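Local coordinates for protein putative mannose-6-phosphate isomerase YvyI (Bacillus subtilis, PDB 1QWR) that probably interconverts D-mannose 6-phosphate and D-fructose 6-phosphate as a zinc-dependent, type I phosphomannose isomerase of the cupin superfamily, at residues 24-29 with 34-39; 41-46 with 294-299; 102-107 with 187-192; 243-246 with 252-255. One frame throughout, in Å; residues are numbered along the deposited sequence.

Interaction 1: residues 24-29 with 34-39; sequences ALRDRF and PSESTG. With ACT (acetate ion), chain F; FMT (formic acid), chain G.
Arg-26 and Glu-36 join the short helix 24-29 to the loop leading into strand 38-44 by a bidentate, end-on salt bridge, within the catalytic region of the isomerase family. The guanidinium and carboxylate planes are only 12° apart. Arg-26 NH2 donates to Glu-36 OE1 at 2.7 Å, while Arg-26 NH1 makes a longer bond to Glu-36 OE2 at 3.2 Å. Each oxygen uses its syn lone pair, and the two nearly straight bonds together resist rotation of either group. A bend at chi3 (63°) in the otherwise extended arginine turns its end toward the glutamate. NH1 also donates to an acetate ion, probably a relic of the crystallisation liquor, which is bonded in turn to Ile-33 N.

Nearer the interior the contact is apolar: Leu-25 CD1 rests 3.8 Å from Thr-38 CG2, the side chains crossing at about a right angle, with Leu-89 against the leucine and Phe-15 against the threonine.

Polar bonds shape the loop itself. Ser-35 OG accepts from Ser-37 N at 2.9 Å, forming an ST turn, and Thr-38 OG1 donates to Ser-35 O. One water links helix and strand, 2.9 Å from both Leu-25 N and Thr-38 O.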
loop_
_atom_site.group_PDB
_atom_site.type_symbol
_atom_site.label_atom_id
_atom_site.label_comp_id
_atom_site.label_asym_id
_atom_site.label_seq_id
_atom_site.Cartn_x
_atom_site.Cartn_y
_atom_site.Cartn_z
ATOM N N ALA A 24 -5.656 -2.610 -15.823
ATOM C CA ALA A 24 -5.772 -3.828 -15.019
ATOM C C ALA A 24 -6.748 -3.702 -13.844
ATOM O O ALA A 24 -7.351 -4.696 -13.427
ATOM C CB ALA A 24 -4.388 -4.273 -14.512
ATOM N N LEU A 25 -6.911 -2.494 -13.312
ATOM C CA LEU A 25 -7.828 -2.314 -12.178
ATOM C C LEU A 25 -9.259 -2.571 -12.634
ATOM O O LEU A 25 -10.103 -3.039 -11.864
ATOM C CB LEU A 25 -7.683 -0.902 -11.590
ATOM C CG LEU A 25 -6.359 -0.737 -10.831
ATOM C CD1 LEU A 25 -6.051 0.737 -10.557
ATOM C CD2 LEU A 25 -6.479 -1.506 -9.495
ATOM N N ARG A 26 -9.542 -2.263 -13.892
ATOM C CA ARG A 26 -10.874 -2.533 -14.400
ATOM C C ARG A 26 -10.942 -3.994 -14.843
ATOM O O ARG A 26 -11.876 -4.715 -14.496
ATOM C CB ARG A 26 -11.212 -1.633 -15.598
ATOM C CG ARG A 26 -12.563 -2.013 -16.212
ATOM C CD ARG A 26 -12.958 -1.112 -17.359
ATOM N NE ARG A 26 -12.031 -1.190 -18.477
ATOM C CZ ARG A 26 -11.479 -0.122 -19.038
ATOM N NH1 ARG A 26 -11.764 1.087 -18.576
ATOM N NH2 ARG A 26 -10.659 -0.260 -20.074
ATOM N N ASP A 27 -9.934 -4.444 -15.590
ATOM C CA ASP A 27 -9.936 -5.823 -16.117
ATOM C C ASP A 27 -9.902 -6.942 -15.063
ATOM O O ASP A 27 -10.537 -7.989 -15.228
ATOM C CB ASP A 27 -8.749 -6.037 -17.091
ATOM C CG ASP A 27 -8.762 -5.065 -18.277
ATOM O OD1 ASP A 27 -9.854 -4.654 -18.720
ATOM O OD2 ASP A 27 -7.667 -4.722 -18.779
ATOM N N ARG A 28 -9.179 -6.723 -13.973
ATOM C CA ARG A 28 -9.055 -7.751 -12.953
ATOM C C ARG A 28 -9.893 -7.548 -11.697
ATOM O O ARG A 28 -10.177 -8.517 -10.990
ATOM C CB ARG A 28 -7.577 -7.902 -12.590
ATOM C CG ARG A 28 -6.726 -8.037 -13.836
ATOM C CD ARG A 28 -5.277 -8.326 -13.543
ATOM N NE ARG A 28 -5.104 -9.588 -12.831
ATOM C CZ ARG A 28 -3.948 -10.235 -12.750
ATOM N NH1 ARG A 28 -2.872 -9.735 -13.343
ATOM N NH2 ARG A 28 -3.869 -11.370 -12.075
ATOM N N PHE A 29 -10.304 -6.309 -11.424
ATOM C CA PHE A 29 -11.109 -6.030 -10.234
ATOM C C PHE A 29 -12.512 -5.483 -10.556
ATOM O O PHE A 29 -13.317 -5.237 -9.640
ATOM C CB PHE A 29 -10.366 -5.037 -9.311
ATOM C CG PHE A 29 -9.171 -5.631 -8.609
ATOM C CD1 PHE A 29 -9.322 -6.328 -7.418
ATOM C CD2 PHE A 29 -7.901 -5.552 -9.177
ATOM C CE1 PHE A 29 -8.229 -6.951 -6.795
ATOM C CE2 PHE A 29 -6.811 -6.169 -8.569
ATOM C CZ PHE A 29 -6.970 -6.870 -7.381
ATOM N N PRO A 34 -11.003 6.151 -14.186
ATOM C CA PRO A 34 -10.980 7.475 -14.826
ATOM C C PRO A 34 -10.367 7.549 -16.209
ATOM O O PRO A 34 -10.786 8.376 -17.026
ATOM C CB PRO A 34 -10.190 8.338 -13.834
ATOM C CG PRO A 34 -10.190 7.509 -12.546
ATOM C CD PRO A 34 -10.062 6.131 -13.053
ATOM N N SER A 35 -9.349 6.734 -16.459
ATOM C CA SER A 35 -8.697 6.733 -17.760
ATOM C C SER A 35 -8.151 5.358 -18.093
ATOM O O SER A 35 -8.223 4.431 -17.274
ATOM C CB SER A 35 -7.569 7.781 -17.803
ATOM O OG SER A 35 -6.323 7.259 -17.387
ATOM N N GLU A 36 -7.633 5.210 -19.308
ATOM C CA GLU A 36 -7.060 3.933 -19.715
ATOM C C GLU A 36 -5.609 3.843 -19.229
ATOM O O GLU A 36 -4.893 2.891 -19.551
ATOM C CB GLU A 36 -7.150 3.764 -21.235
ATOM C CG GLU A 36 -8.570 3.947 -21.751
ATOM C CD GLU A 36 -9.556 2.964 -21.136
ATOM O OE1 GLU A 36 -9.519 1.775 -21.507
ATOM O OE2 GLU A 36 -10.368 3.377 -20.274
ATOM N N SER A 37 -5.186 4.844 -18.455
ATOM C CA SER A 37 -3.847 4.864 -17.858
ATOM C C SER A 37 -4.034 5.123 -16.371
ATOM O O SER A 37 -3.611 6.146 -15.861
ATOM C CB SER A 37 -2.972 5.981 -18.445
ATOM O OG SER A 37 -2.476 5.618 -19.718
ATOM N N THR A 38 -4.702 4.201 -15.680
ATOM C CA THR A 38 -4.942 4.368 -14.245
ATOM C C THR A 38 -3.911 3.516 -13.501
ATOM O O THR A 38 -3.909 2.296 -13.608
ATOM C CB THR A 38 -6.390 3.929 -13.889
ATOM O OG1 THR A 38 -7.322 4.790 -14.576
ATOM C CG2 THR A 38 -6.642 4.017 -12.370
ATOM N N GLY A 39 -3.023 4.172 -12.758
ATOM C CA GLY A 39 -2.002 3.435 -12.045
ATOM C C GLY A 39 -2.313 3.105 -10.603
ATOM O O GLY A 39 -1.843 2.086 -10.091
HETATM C C ACT F . -15.374 1.852 -17.201
HETATM O O ACT F . -16.463 1.999 -16.581
HETATM O OXT ACT F . -14.248 2.211 -16.748
HETATM C CH3 ACT F . -15.395 0.975 -18.446
HETATM C C FMT G . 0.255 -7.650 -14.537
HETATM O O1 FMT G . 0.584 -8.814 -14.117
HETATM O O2 FMT G . -0.961 -7.353 -14.258
HETATM O O HOH W 1 -5.677 0.061 -14.020
#

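Interaction 2: residues 41-46 with 294-299; sequences CWAISA and GDHFIL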
loop_
_atom_site.group_PDB
_atom_site.type_symbol
_atom_site.label_atom_id
_atom_site.label_comp_id
_atom_site.label_asym_id
_atom_site.label_seq_id
_atom_site.Cartn_x
_atom_site.Cartn_y
_atom_site.Cartn_z
ATOM N N CYS A 41 -5.137 2.745 -7.188
ATOM C CA CYS A 41 -6.433 2.699 -6.548
ATOM C C CYS A 41 -6.098 2.980 -5.072
ATOM O O CYS A 41 -5.420 2.172 -4.439
ATOM C CB CYS A 41 -7.061 1.311 -6.639
ATOM S SG CYS A 41 -8.562 1.148 -5.615
ATOM N N TRP A 42 -6.512 4.140 -4.556
ATOM C CA TRP A 42 -6.319 4.497 -3.151
ATOM C C TRP A 42 -7.539 3.809 -2.519
ATOM O O TRP A 42 -8.670 4.318 -2.549
ATOM C CB TRP A 42 -6.344 6.030 -3.008
ATOM C CG TRP A 42 -5.084 6.655 -3.598
ATOM C CD1 TRP A 42 -4.274 6.124 -4.565
ATOM C CD2 TRP A 42 -4.508 7.925 -3.245
ATOM N NE1 TRP A 42 -3.222 6.988 -4.834
ATOM C CE2 TRP A 42 -3.348 8.096 -4.034
ATOM C CE3 TRP A 42 -4.864 8.929 -2.337
ATOM C CZ2 TRP A 42 -2.538 9.235 -3.939
ATOM C CZ3 TRP A 42 -4.058 10.064 -2.240
ATOM C CH2 TRP A 42 -2.911 10.202 -3.039
ATOM N N ALA A 43 -7.270 2.620 -1.977
ATOM C CA ALA A 43 -8.271 1.689 -1.437
ATOM C C ALA A 43 -8.754 1.927 -0.011
ATOM O O ALA A 43 -9.950 1.883 0.264
ATOM C CB ALA A 43 -7.707 0.259 -1.593
ATOM N N ILE A 44 -7.826 2.115 0.906
ATOM C CA ILE A 44 -8.214 2.491 2.272
ATOM C C ILE A 44 -7.374 3.763 2.430
ATOM O O ILE A 44 -6.157 3.718 2.590
ATOM C CB ILE A 44 -7.834 1.445 3.326
ATOM C CG1 ILE A 44 -8.641 0.144 3.089
ATOM C CG2 ILE A 44 -8.186 1.980 4.731
ATOM C CD1 ILE A 44 -7.861 -0.979 2.341
ATOM N N SER A 45 -8.026 4.912 2.345
ATOM C CA SER A 45 -7.293 6.164 2.391
ATOM C C SER A 45 -7.942 7.258 3.200
ATOM O O SER A 45 -9.159 7.425 3.154
ATOM C CB SER A 45 -7.118 6.686 0.951
ATOM O OG SER A 45 -6.751 8.074 0.893
ATOM N N ALA A 46 -7.118 7.987 3.948
ATOM C CA ALA A 46 -7.578 9.161 4.673
ATOM C C ALA A 46 -6.657 10.307 4.227
ATOM O O ALA A 46 -6.556 11.353 4.886
ATOM C CB ALA A 46 -7.482 8.972 6.181
ATOM N N GLY A 294 -11.869 -7.056 -4.698
ATOM C CA GLY A 294 -12.040 -5.640 -4.930
ATOM C C GLY A 294 -12.645 -4.890 -3.752
ATOM O O GLY A 294 -12.650 -3.653 -3.744
ATOM N N ASP A 295 -13.193 -5.608 -2.779
ATOM C CA ASP A 295 -13.738 -4.932 -1.584
ATOM C C ASP A 295 -12.587 -4.539 -0.653
ATOM O O ASP A 295 -11.597 -5.272 -0.523
ATOM C CB ASP A 295 -14.652 -5.851 -0.761
ATOM C CG ASP A 295 -16.025 -6.054 -1.382
ATOM O OD1 ASP A 295 -16.498 -5.180 -2.133
ATOM O OD2 ASP A 295 -16.629 -7.098 -1.074
ATOM N N HIS A 296 -12.733 -3.386 -0.005
ATOM C CA HIS A 296 -11.768 -2.889 0.968
ATOM C C HIS A 296 -12.620 -2.446 2.149
ATOM O O HIS A 296 -13.647 -1.759 1.967
ATOM C CB HIS A 296 -10.986 -1.715 0.394
ATOM C CG HIS A 296 -10.199 -2.083 -0.822
ATOM N ND1 HIS A 296 -9.045 -2.843 -0.763
ATOM C CD2 HIS A 296 -10.437 -1.853 -2.132
ATOM C CE1 HIS A 296 -8.607 -3.065 -1.993
ATOM N NE2 HIS A 296 -9.435 -2.477 -2.844
ATOM N N PHE A 297 -12.212 -2.831 3.350
ATOM C CA PHE A 297 -12.995 -2.475 4.524
ATOM C C PHE A 297 -12.184 -2.488 5.791
ATOM O O PHE A 297 -11.075 -3.052 5.853
ATOM C CB PHE A 297 -14.195 -3.426 4.673
ATOM C CG PHE A 297 -13.817 -4.885 4.807
ATOM C CD1 PHE A 297 -13.694 -5.492 6.068
ATOM C CD2 PHE A 297 -13.610 -5.653 3.676
ATOM C CE1 PHE A 297 -13.369 -6.863 6.184
ATOM C CE2 PHE A 297 -13.284 -7.022 3.772
ATOM C CZ PHE A 297 -13.164 -7.637 5.030
ATOM N N ILE A 298 -12.750 -1.845 6.803
ATOM C CA ILE A 298 -12.133 -1.781 8.108
ATOM C C ILE A 298 -13.020 -2.515 9.095
ATOM O O ILE A 298 -14.247 -2.351 9.079
ATOM C CB ILE A 298 -11.969 -0.304 8.554
ATOM C CG1 ILE A 298 -10.827 0.334 7.765
ATOM C CG2 ILE A 298 -11.720 -0.228 10.068
ATOM C CD1 ILE A 298 -10.697 1.829 8.006
ATOM N N LEU A 299 -12.408 -3.387 9.906
ATOM C CA LEU A 299 -13.138 -4.061 10.957
ATOM C C LEU A 299 -12.772 -3.210 12.185
ATOM O O LEU A 299 -11.591 -3.127 12.585
ATOM C CB LEU A 299 -12.655 -5.523 11.154
ATOM C CG LEU A 299 -12.890 -6.435 9.938
ATOM C CD1 LEU A 299 -12.319 -7.853 10.176
ATOM C CD2 LEU A 299 -14.389 -6.503 9.656
#
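Ala-43 and His-296 illustrate how two strands can be joined mainly through side chains, without a backbone hydrogen bond between them. Strands 41-44 and 296-299 run almost in the same direction, 22° apart, with an axis separation of 6.7 Å; each pairs instead with strand 9-17. The imidazole of His-296 fills the interval. Its CB comes first, 3.8 Å from Ile-44 CD1 and 3.7 Å from the carbonyl O of Ala-43. The first torsion, with CG anti to the carbonyl carbon, carries the ring toward strand 41-44, and chi2 of -73° turns its face to the alanine methyl. Ala-43 CB is 3.3 Å from the ring centroid and 1° off the normal, a CH-pi contact so well centred that CG, ND1, CD2, CE1 and NE2 of His-296 are all 3.5 Å from that methyl carbon. ND1 also has Ile-44 CD1 at 3.8 Å, approaching obliquely, while its hydrogen bond is with Ser-274 OG. At the far tip NE2 is bonded to Tyr-31 OH, the hydroxyl that also holds Gly-294 O. With both nitrogens engaged, the buried ring is fixed in rotation.

Further along, Ile-44 CG2 meets Ile-298 CD1 at 4.1 Å. The classic beta bulge that Ala-43 and Ile-44 form opposite Thr-87 is consistent with both residues reaching the contact. Through it the catalytic family region meets the C-terminal cupin region, within the antiparallel beta architecture of a cupin-superfamily enzyme.

Interaction 3: residues 102-107 with 187-192; sequences PDDYYA and TQQNSD
Similar first torsions bring Asp-104 and Gln-189 together: both place CG anti to the carbonyl carbon, at chi1 -69° and -66°, and beyond CG the glutamine chain runs out extended, so that its amide arrives beside the carboxylate. The two side chains meet at an oblique angle, their planar ends turned 55° against each other. As modelled, Asp-104 OD1 lies 3.0 Å from Gln-189 OE1. The amide is probably turned over in the model; turned back, it may make a hydrogen bond to the aspartate.

The carboxylate has a firmer partner in Gly-116 N, which is hydrogen-bonded to Asp-104 OD1. The backbone of Asp-104 is set by the start of helix 104-110, where Asp-103 is the N-cap: Tyr-106 N donates to Asp-103 OD1 at 2.8 Å, meeting that oxygen on its syn side but tilted out of the carboxylate plane, and Ala-107 N to Asp-103 O at 2.9 Å. On the other side, Gln-189 closes strand 182-189, where its backbone pairs with Thr-118, and Asn-190 then centres an inverse gamma turn.

The contact is near the metal site but supplies none of its ligands. The side chain of Gln-189 is about 7 Å from those of the zinc ligands His-101 and Glu-119, and about 11 Å from the zinc ion. Chemically, a carboxylate in the first turn of a helix, already bonded to one backbone N-H, is likely to stay charged. An amide turned with its NH2 to the carboxylate would suit a charged aspartate, whereas two oxygens so close together probably would not.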
loop_
_atom_site.group_PDB
_atom_site.type_symbol
_atom_site.label_atom_id
_atom_site.label_comp_id
_atom_site.label_asym_id
_atom_site.label_seq_id
_atom_site.Cartn_x
_atom_site.Cartn_y
_atom_site.Cartn_z
ATOM N N PRO A 102 10.828 10.239 2.236
ATOM C CA PRO A 102 11.468 10.697 3.467
ATOM C C PRO A 102 10.845 10.047 4.694
ATOM O O PRO A 102 9.746 9.463 4.623
ATOM C CB PRO A 102 11.218 12.195 3.444
ATOM C CG PRO A 102 9.847 12.277 2.823
ATOM C CD PRO A 102 9.965 11.297 1.664
ATOM N N ASP A 103 11.552 10.154 5.823
ATOM C CA ASP A 103 11.055 9.616 7.076
ATOM C C ASP A 103 10.175 10.696 7.703
ATOM O O ASP A 103 10.033 11.780 7.128
ATOM C CB ASP A 103 12.231 9.209 7.996
ATOM C CG ASP A 103 13.015 10.400 8.546
ATOM O OD1 ASP A 103 12.875 11.520 8.039
ATOM O OD2 ASP A 103 13.789 10.196 9.502
ATOM N N ASP A 104 9.568 10.415 8.857
ATOM C CA ASP A 104 8.677 11.385 9.494
ATOM C C ASP A 104 9.341 12.738 9.790
ATOM O O ASP A 104 8.728 13.811 9.647
ATOM C CB ASP A 104 8.117 10.830 10.815
ATOM C CG ASP A 104 7.139 9.687 10.621
ATOM O OD1 ASP A 104 6.649 9.481 9.482
ATOM O OD2 ASP A 104 6.836 8.998 11.634
ATOM N N TYR A 105 10.588 12.696 10.235
ATOM C CA TYR A 105 11.283 13.946 10.547
ATOM C C TYR A 105 11.494 14.815 9.314
ATOM O O TYR A 105 11.126 15.997 9.297
ATOM C CB TYR A 105 12.646 13.659 11.177
ATOM C CG TYR A 105 13.455 14.921 11.369
ATOM C CD1 TYR A 105 13.107 15.852 12.358
ATOM C CD2 TYR A 105 14.532 15.205 10.534
ATOM C CE1 TYR A 105 13.823 17.045 12.505
ATOM C CE2 TYR A 105 15.255 16.392 10.666
ATOM C CZ TYR A 105 14.891 17.305 11.654
ATOM O OH TYR A 105 15.596 18.479 11.773
ATOM N N TYR A 106 12.091 14.240 8.282
ATOM C CA TYR A 106 12.363 15.016 7.084
ATOM C C TYR A 106 11.097 15.484 6.396
ATOM O O TYR A 106 11.040 16.612 5.904
ATOM C CB TYR A 106 13.200 14.224 6.090
ATOM C CG TYR A 106 13.834 15.113 5.036
ATOM C CD1 TYR A 106 15.084 15.705 5.261
ATOM C CD2 TYR A 106 13.181 15.375 3.827
ATOM C CE1 TYR A 106 15.678 16.545 4.302
ATOM C CE2 TYR A 106 13.769 16.219 2.849
ATOM C CZ TYR A 106 15.016 16.799 3.100
ATOM O OH TYR A 106 15.601 17.639 2.170
ATOM N N ALA A 107 10.091 14.610 6.356
ATOM C CA ALA A 107 8.818 14.948 5.724
ATOM C C ALA A 107 8.143 16.082 6.470
ATOM O O ALA A 107 7.634 17.025 5.865
ATOM C CB ALA A 107 7.888 13.721 5.700
ATOM N N THR A 187 0.986 -1.210 1.154
ATOM C CA THR A 187 0.512 -0.684 2.433
ATOM C C THR A 187 1.576 0.324 2.856
ATOM O O THR A 187 2.749 0.006 2.866
ATOM C CB THR A 187 0.330 -1.822 3.466
ATOM O OG1 THR A 187 -0.644 -2.762 2.966
ATOM C CG2 THR A 187 -0.199 -1.262 4.805
ATOM N N GLN A 188 1.167 1.551 3.166
ATOM C CA GLN A 188 2.148 2.583 3.504
ATOM C C GLN A 188 1.630 3.542 4.584
ATOM O O GLN A 188 0.473 3.451 5.001
ATOM C CB GLN A 188 2.472 3.355 2.218
ATOM C CG GLN A 188 1.295 4.193 1.673
ATOM C CD GLN A 188 1.128 4.064 0.150
ATOM O OE1 GLN A 188 0.550 3.085 -0.356
ATOM N NE2 GLN A 188 1.641 5.037 -0.577
ATOM N N GLN A 189 2.489 4.434 5.078
ATOM C CA GLN A 189 2.017 5.418 6.041
ATOM C C GLN A 189 1.153 6.348 5.198
ATOM O O GLN A 189 1.326 6.417 3.981
ATOM C CB GLN A 189 3.160 6.252 6.611
ATOM C CG GLN A 189 4.135 5.461 7.443
ATOM C CD GLN A 189 5.178 6.365 8.036
ATOM O OE1 GLN A 189 4.929 7.070 9.026
ATOM N NE2 GLN A 189 6.343 6.381 7.428
ATOM N N ASN A 190 0.262 7.078 5.870
ATOM C CA ASN A 190 -0.657 8.053 5.243
ATOM C C ASN A 190 0.155 9.297 4.826
ATOM O O ASN A 190 0.318 10.266 5.575
ATOM C CB ASN A 190 -1.737 8.391 6.274
ATOM C CG ASN A 190 -2.694 9.468 5.792
ATOM O OD1 ASN A 190 -2.748 9.796 4.602
ATOM N ND2 ASN A 190 -3.465 10.014 6.724
ATOM N N SER A 191 0.690 9.245 3.614
ATOM C CA SER A 191 1.580 10.291 3.138
ATOM C C SER A 191 1.661 10.226 1.628
ATOM O O SER A 191 1.398 9.170 1.046
ATOM C CB SER A 191 2.982 10.044 3.737
ATOM O OG SER A 191 4.027 10.698 3.023
ATOM N N ASP A 192 2.023 11.342 0.992
ATOM C CA ASP A 192 2.184 11.382 -0.461
ATOM C C ASP A 192 3.546 12.010 -0.742
ATOM O O ASP A 192 3.777 12.553 -1.818
ATOM C CB ASP A 192 1.053 12.215 -1.096
ATOM C CG ASP A 192 0.976 12.062 -2.614
ATOM O OD1 ASP A 192 1.283 10.971 -3.153
ATOM O OD2 ASP A 192 0.574 13.050 -3.272
#

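Interaction 4: residues 243-246 with 252-255; sequences KTFV and SVYK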
loop_
_atom_site.group_PDB
_atom_site.type_symbol
_atom_site.label_atom_id
_atom_site.label_comp_id
_atom_site.label_asym_id
_atom_site.label_seq_id
_atom_site.Cartn_x
_atom_site.Cartn_y
_atom_site.Cartn_z
ATOM N N LYS A 243 -0.387 -15.797 6.837
ATOM C CA LYS A 243 1.043 -15.524 6.712
ATOM C C LYS A 243 1.239 -14.140 7.294
ATOM O O LYS A 243 0.465 -13.212 6.970
ATOM C CB LYS A 243 1.481 -15.531 5.249
ATOM C CG LYS A 243 2.988 -15.361 5.058
ATOM C CD LYS A 243 3.342 -15.885 3.671
ATOM C CE LYS A 243 4.841 -15.869 3.370
ATOM N NZ LYS A 243 5.053 -16.531 2.021
ATOM N N THR A 244 2.230 -14.024 8.180
ATOM C CA THR A 244 2.607 -12.765 8.823
ATOM C C THR A 244 3.839 -12.297 8.049
ATOM O O THR A 244 4.899 -12.940 8.098
ATOM C CB THR A 244 2.987 -12.989 10.302
ATOM O OG1 THR A 244 1.849 -13.487 11.022
ATOM C CG2 THR A 244 3.458 -11.679 10.942
ATOM N N PHE A 245 3.696 -11.201 7.302
ATOM C CA PHE A 245 4.808 -10.695 6.496
ATOM C C PHE A 245 5.750 -9.810 7.287
ATOM O O PHE A 245 6.964 -9.841 7.083
ATOM C CB PHE A 245 4.281 -9.879 5.313
ATOM C CG PHE A 245 3.516 -10.676 4.310
ATOM C CD1 PHE A 245 4.155 -11.649 3.539
ATOM C CD2 PHE A 245 2.160 -10.417 4.085
ATOM C CE1 PHE A 245 3.456 -12.354 2.553
ATOM C CE2 PHE A 245 1.446 -11.116 3.098
ATOM C CZ PHE A 245 2.095 -12.085 2.332
ATOM N N VAL A 246 5.186 -9.001 8.176
ATOM C CA VAL A 246 5.990 -8.095 8.960
ATOM C C VAL A 246 5.184 -7.535 10.118
ATOM O O VAL A 246 3.944 -7.434 10.067
ATOM C CB VAL A 246 6.522 -6.900 8.088
ATOM C CG1 VAL A 246 5.352 -5.983 7.655
ATOM C CG2 VAL A 246 7.572 -6.117 8.861
ATOM N N SER A 252 1.781 -3.798 10.618
ATOM C CA SER A 252 1.962 -5.257 10.583
ATOM C C SER A 252 1.061 -5.647 9.407
ATOM O O SER A 252 -0.078 -5.149 9.295
ATOM C CB SER A 252 1.449 -5.919 11.871
ATOM O OG SER A 252 2.266 -5.562 13.003
ATOM N N VAL A 253 1.554 -6.525 8.543
ATOM C CA VAL A 253 0.795 -6.931 7.368
ATOM C C VAL A 253 0.731 -8.442 7.287
ATOM O O VAL A 253 1.728 -9.110 7.566
ATOM C CB VAL A 253 1.445 -6.367 6.091
ATOM C CG1 VAL A 253 0.561 -6.695 4.847
ATOM C CG2 VAL A 253 1.606 -4.837 6.251
ATOM N N TYR A 254 -0.428 -8.956 6.871
ATOM C CA TYR A 254 -0.678 -10.397 6.813
ATOM C C TYR A 254 -1.481 -10.805 5.590
ATOM O O TYR A 254 -2.144 -9.987 4.965
ATOM C CB TYR A 254 -1.530 -10.831 7.996
ATOM C CG TYR A 254 -1.108 -10.308 9.325
ATOM C CD1 TYR A 254 -0.513 -11.153 10.263
ATOM C CD2 TYR A 254 -1.317 -8.970 9.668
ATOM C CE1 TYR A 254 -0.146 -10.688 11.499
ATOM C CE2 TYR A 254 -0.943 -8.488 10.915
ATOM C CZ TYR A 254 -0.357 -9.363 11.834
ATOM O OH TYR A 254 -0.022 -8.924 13.101
ATOM N N LYS A 255 -1.440 -12.098 5.277
ATOM C CA LYS A 255 -2.245 -12.619 4.188
ATOM C C LYS A 255 -3.151 -13.687 4.803
ATOM O O LYS A 255 -2.686 -14.529 5.585
ATOM C CB LYS A 255 -1.394 -13.256 3.080
ATOM C CG LYS A 255 -2.269 -13.894 1.979
ATOM C CD LYS A 255 -1.513 -14.150 0.663
ATOM C CE LYS A 255 -0.623 -15.364 0.745
ATOM N NZ LYS A 255 -0.123 -15.723 -0.644
HETATM O O HOH W 2 2.871 -15.130 -0.020
#
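Lys-243 and Lys-255 form a hydrogen-bonded pair of the antiparallel hairpin made by strands 240-247 and 252-259 of the cupin domain. Lys-243 N donates to Lys-255 O at 2.9 Å, and Lys-255 N returns a bond to Lys-243 O at 2.8 Å. Further along, Phe-245 N reaches Val-253 O at 2.9 Å, but the next bond, Val-253 N to Val-246 O at 3.0 Å, has slipped by one residue. Phe-245 and Val-246 thus both face Val-253 in a classic beta bulge. Two acceptors, Lys-243 O and Val-246 O, gain CA-H...O contacts besides, from Tyr-254 and Ser-252. Thr-244 and Tyr-254, a non-hydrogen-bonded pair across the hairpin, make backbone bonds outward, to Ser-233 and Val-316.

The bulge turns the phenylalanine across the hairpin: Phe-245 CE2 lies 3.6 Å from Lys-255 CB, and the ring also stacks on Phe-167. On the sheet face that carries Thr-244 and Tyr-254, Thr-244 OG1 sits at the edge of the tyrosine ring, 3.4 Å from Tyr-254 CD1, while the tyrosine hydroxyl is bonded to His-318.

Both ammonium groups lead away from the hairpin. Lys-255 NZ bonds Tyr-122 OH and, at 3.1 Å, a water to which Lys-243 NZ adds a weak bond. With 5.9 Å between Lys-243 NZ and Lys-255 NZ, the shared water, together with a long, weak ion pair from Lys-243 to Glu-232, may temper the repulsion between like charges.

Overall arrangement
Interaction 2 is wholly buried and apolar in character, with its histidine nitrogens satisfied by hydroxyls; interaction 1 is mostly buried but its ion pair reaches the surface, and interactions 3 and 4 are partly buried. Interactions 1 and 2 share strand 38-44 and touch, Leu-25 against Cys-41 and Phe-29 against Gly-294. Interaction 3, beside the zinc ligands, also abuts interaction 2, and it meets interaction 4 where Thr-187 packs on Val-253. The chemistry differs too: an ion pair fastens a helix at 24-29 with 34-39, a carboxylate and an amide meet at 102-107 with 187-192, and antiparallel backbone bonding, broken by a bulge, appears at 243-246 with 252-255.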